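Local structure of dihydroxyacetone kinase (Citrobacter freundii, 1UN8) at the interface of chains A and B. The protein catalyses the ATP-dependent phosphorylation of dihydroxyacetone to dihydroxyacetone phosphate, using magnesium or calcium ions, in the oxidative route of glycerol fermentation. Numbering follows the deposited sequence. Chains: chain A/B, Dihydroxyacetone kinase.

Contact 1: the interface of chains A and B. Residues chain A 3-6, 197, 299; chain B 193, 231, 265, 268, 301.
The N-terminal segment of one subunit, A:Gln3 to A:Phe5, lies against the substrate-binding DhaK domain of the other in the homodimer interface, meeting B:Leu193, B:Gln231, B:Lys301 and B:Glu268, which with B:Ser265 forms the capping box at the start of helix 266-277. B:Glu268 takes the backbone N of A:Phe5 on OE2, a nearly straight bond of 2.6 Å that uses the anti lone pair. The same side chain lies over the ring of A:Phe4: its CG sits above one face, 3.7 Å from the centroid and displaced toward the rim at CE2, and the carboxylate stacks only 21° from the ring plane. The CG of A:Phe4 is anti to its backbone N (chi1 -160°), which turns the ring across the glutamate. OE1 of B:Glu268 accepts from the N and the OG of B:Ser265, the first tilted above the carboxylate plane, the second on the anti lone pair; in return B:Glu268 N donates to B:Ser265 OG at 3.0 Å, and the serine helps to fix the rotation of the carboxylate. B:Lys301 comes in with a long, nearly extended chain, and its NZ ends among acceptors from both chains: it forms a salt bridge of 2.7 Å with OD2 of A:Asp299, meeting it from well above the carboxylate plane, and a second one within its own chain with B:Glu268 OE1. B:Lys301 NZ also donates to the carbonyl O of A:Gln3, at 3.2 Å in the carbonyl plane. The ammonium probably offsets repulsion between the two carboxylates. A:His197 holds both oxygens of A:Asp299 on their syn lone pairs, the ring ND1 at OD2 and the backbone N at OD1. Water 1 joins B:Lys301 NZ and B:Glu268 OE1 to the carbonyl O of A:His197. Farther along, the amide OE1 of B:Gln231 accepts from A:Phe4 N at 3.0 Å, and B:Leu193 meets A:Phe5 tip to tip, with CD1 over one ring face, 3.8 Å from the centroid.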
# COMPACT_ATOMS: atom_id res chain seq x y z
N GLN A 3 -7.21 6.80 -14.10
CA GLN A 3 -6.58 7.39 -12.91
C GLN A 3 -5.43 6.42 -12.58
O GLN A 3 -5.50 5.64 -11.62
CB GLN A 3 -7.59 7.46 -11.75
CG GLN A 3 -7.20 8.43 -10.64
CD GLN A 3 -8.21 8.47 -9.51
OE1 GLN A 3 -9.41 8.61 -9.74
NE2 GLN A 3 -7.73 8.38 -8.27
N PHE A 4 -4.37 6.48 -13.38
CA PHE A 4 -3.25 5.55 -13.23
C PHE A 4 -1.92 6.19 -13.63
O PHE A 4 -1.83 6.84 -14.67
CB PHE A 4 -3.54 4.35 -14.16
CG PHE A 4 -2.80 3.08 -13.82
CD1 PHE A 4 -3.47 2.02 -13.23
CD2 PHE A 4 -1.46 2.92 -14.17
CE1 PHE A 4 -2.83 0.82 -12.99
CE2 PHE A 4 -0.81 1.71 -13.94
CZ PHE A 4 -1.49 0.66 -13.35
N PHE A 5 -0.89 6.01 -12.82
CA PHE A 5 0.42 6.55 -13.17
C PHE A 5 1.14 5.58 -14.10
O PHE A 5 1.49 4.46 -13.70
CB PHE A 5 1.30 6.75 -11.93
CG PHE A 5 0.91 7.91 -11.06
CD1 PHE A 5 0.44 7.70 -9.76
CD2 PHE A 5 1.05 9.23 -11.51
CE1 PHE A 5 0.13 8.78 -8.94
CE2 PHE A 5 0.74 10.31 -10.69
CZ PHE A 5 0.28 10.09 -9.40
N PHE A 6 1.32 5.98 -15.35
CA PHE A 6 2.03 5.16 -16.33
C PHE A 6 2.44 6.04 -17.50
O PHE A 6 2.03 7.21 -17.57
CB PHE A 6 1.18 3.95 -16.77
CG PHE A 6 0.07 4.28 -17.74
CD1 PHE A 6 0.28 4.22 -19.12
CD2 PHE A 6 -1.21 4.58 -17.27
CE1 PHE A 6 -0.76 4.46 -20.02
CE2 PHE A 6 -2.26 4.82 -18.16
CZ PHE A 6 -2.04 4.76 -19.54
N HIS A 197 -8.47 0.62 -10.23
CA HIS A 197 -8.38 1.53 -11.36
C HIS A 197 -7.50 0.87 -12.41
O HIS A 197 -6.39 0.44 -12.12
CB HIS A 197 -7.75 2.86 -10.94
CG HIS A 197 -8.63 3.69 -10.05
ND1 HIS A 197 -8.34 3.91 -8.72
CD2 HIS A 197 -9.81 4.31 -10.28
CE1 HIS A 197 -9.30 4.63 -8.17
NE2 HIS A 197 -10.20 4.89 -9.10
N ASP A 299 -4.80 -1.18 -7.37
CA ASP A 299 -5.12 -0.41 -6.17
C ASP A 299 -6.46 -0.78 -5.51
O ASP A 299 -7.03 0.02 -4.76
CB ASP A 299 -5.09 1.08 -6.49
CG ASP A 299 -6.18 1.50 -7.45
OD1 ASP A 299 -6.82 0.62 -8.07
OD2 ASP A 299 -6.39 2.72 -7.60
N LEU B 193 -3.38 11.96 -7.32
CA LEU B 193 -4.44 11.88 -8.31
C LEU B 193 -5.78 12.07 -7.61
O LEU B 193 -6.77 12.43 -8.23
CB LEU B 193 -4.40 10.54 -9.02
CG LEU B 193 -3.06 10.24 -9.70
CD1 LEU B 193 -3.16 8.97 -10.53
CD2 LEU B 193 -2.67 11.41 -10.59
N GLN B 231 -1.29 12.65 -16.24
CA GLN B 231 -0.99 11.70 -15.18
C GLN B 231 0.20 10.87 -15.62
O GLN B 231 0.63 9.97 -14.90
CB GLN B 231 -2.19 10.80 -14.91
CG GLN B 231 -3.38 11.54 -14.36
CD GLN B 231 -4.49 10.61 -13.94
OE1 GLN B 231 -4.36 9.39 -14.06
NE2 GLN B 231 -5.59 11.17 -13.44
N SER B 265 -0.88 1.83 -6.68
CA SER B 265 -0.65 0.39 -6.80
C SER B 265 0.86 0.13 -6.77
O SER B 265 1.66 0.99 -7.14
CB SER B 265 -1.23 -0.13 -8.10
OG SER B 265 -0.52 0.40 -9.20
N GLU B 268 2.33 0.66 -10.15
CA GLU B 268 2.57 2.08 -10.41
C GLU B 268 3.84 2.57 -9.70
O GLU B 268 4.66 3.28 -10.30
CB GLU B 268 1.37 2.91 -9.96
CG GLU B 268 0.15 2.78 -10.86
CD GLU B 268 -1.10 3.44 -10.28
OE1 GLU B 268 -1.75 2.84 -9.39
OE2 GLU B 268 -1.42 4.56 -10.71
N LYS B 301 -4.22 8.49 -3.17
CA LYS B 301 -3.54 7.95 -4.32
C LYS B 301 -2.50 8.92 -4.89
O LYS B 301 -2.71 9.54 -5.92
CB LYS B 301 -4.53 7.54 -5.41
CG LYS B 301 -3.83 6.91 -6.61
CD LYS B 301 -4.69 5.92 -7.39
CE LYS B 301 -3.80 5.11 -8.33
NZ LYS B 301 -4.50 4.02 -9.08
O HOH W 1 -4.21 1.37 -10.20

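Contact 2: the interface of chains A and B. Residues chain A 346, 348-349, 418, 445; chain B 127.
A small packing interface sets B:Arg127, from the DhaK domain of one subunit, against A:Ala418 and A:Gln445, from helices 413-427 and 430-448 of the other subunit's DhaL domain, the ATP-binding helical barrel, and against A:Val348 from a loop. It is one of the places where the homodimer's two kinds of domain meet across chains, and it may help to steady the barrel beside its partner. B:Arg127 closes helix 112-127 and reaches out from the C-terminal end, its chain extended from CG to NE; CG lies anti to the backbone N (chi1 171°), and this carries the guanidinium away from its own helix toward chain A. The stem of the arginine passes the end of A:Gln445. That glutamine is bent at chi2 (-61°), which lays its amide across the arginine's aliphatic part: A:Gln445 CD lies 3.6 Å from B:Arg127 CA, and A:Gln445 NE2 lies 3.4 Å from B:Arg127 CG. The two side chains cross at about a right angle, with amide and guanidinium planes 78° apart, so the flat groups do not stack. Farther out, A:Val348 stands over one face of the guanidinium, displaced toward NH2, with its CB 3.8 Å from B:Arg127 CZ. The methyl of A:Ala418 approaches NE from that same side, at 4.0 Å between A:Ala418 CB and B:Arg127 NE. The contact is van der Waals packing: the glutamine amide on the stem, valine and alanine carbons on the head group; within this patch the N and O atoms of the two chains do not come within bonding distance. Nor does the acid beside the valine pair with the arginine: A:Glu349 OE2 is 6.8 Å from B:Arg127 NH2, too far for a salt bridge, though the opposite charges may attract weakly. On the other branch, the guanidinium B:Arg127 NH1 lies 3.8 Å from the carbonyl O of A:Ala346.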
# COMPACT_ATOMS: atom_id res chain seq x y z
N ALA A 346 1.48 17.60 37.15
CA ALA A 346 1.76 18.79 36.36
C ALA A 346 1.22 20.00 37.11
O ALA A 346 1.85 21.06 37.13
CB ALA A 346 1.10 18.66 34.99
N VAL A 348 0.31 23.06 39.04
CA VAL A 348 1.17 24.00 39.73
C VAL A 348 0.66 24.28 41.14
O VAL A 348 -0.53 24.50 41.37
CB VAL A 348 1.29 25.35 38.95
CG1 VAL A 348 -0.09 25.84 38.55
CG2 VAL A 348 1.99 26.40 39.80
N GLU A 349 1.59 24.25 42.10
CA GLU A 349 1.27 24.49 43.50
C GLU A 349 1.46 25.95 43.86
O GLU A 349 2.32 26.63 43.30
CB GLU A 349 2.15 23.63 44.39
CG GLU A 349 1.69 22.20 44.53
CD GLU A 349 2.85 21.27 44.84
OE1 GLU A 349 3.70 21.64 45.68
OE2 GLU A 349 2.89 20.17 44.25
N ALA A 418 2.85 31.30 36.40
CA ALA A 418 2.74 29.87 36.20
C ALA A 418 1.30 29.41 36.41
O ALA A 418 0.82 28.51 35.72
CB ALA A 418 3.67 29.14 37.17
N GLN A 445 8.49 31.12 34.19
CA GLN A 445 9.74 30.41 34.36
C GLN A 445 10.95 31.32 34.25
O GLN A 445 11.98 31.08 34.88
CB GLN A 445 9.85 29.28 33.33
CG GLN A 445 9.25 27.99 33.84
CD GLN A 445 9.97 27.49 35.07
OE1 GLN A 445 11.14 27.10 35.00
NE2 GLN A 445 9.29 27.52 36.22
N ARG B 127 9.39 23.59 33.17
CA ARG B 127 9.09 24.05 34.52
C ARG B 127 9.27 22.89 35.51
O ARG B 127 9.52 23.11 36.70
CB ARG B 127 7.66 24.58 34.60
CG ARG B 127 7.22 24.87 36.02
CD ARG B 127 5.85 25.48 36.08
NE ARG B 127 5.35 25.53 37.44
CZ ARG B 127 4.91 24.47 38.12
NH1 ARG B 127 4.91 23.27 37.56
NH2 ARG B 127 4.48 24.62 39.37

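The centres of contact 1 and contact 2 lie about 53 Å apart, and they have no residue in common. Contact 1 joins the DhaK domains near the two-fold axis, about 16 Å from the active-site A:His220, whereas contact 2 lies at the flank, about 61 Å from that histidine. A DhaL domain thus sits beside the DhaK domain of the opposite chain, far from its own chain's catalytic histidine, which suggests that ATP and dihydroxyacetone are brought together across subunits. The two-fold symmetry repeats both patches with the chains exchanged, so the dimer is joined at its centre and at both flanks.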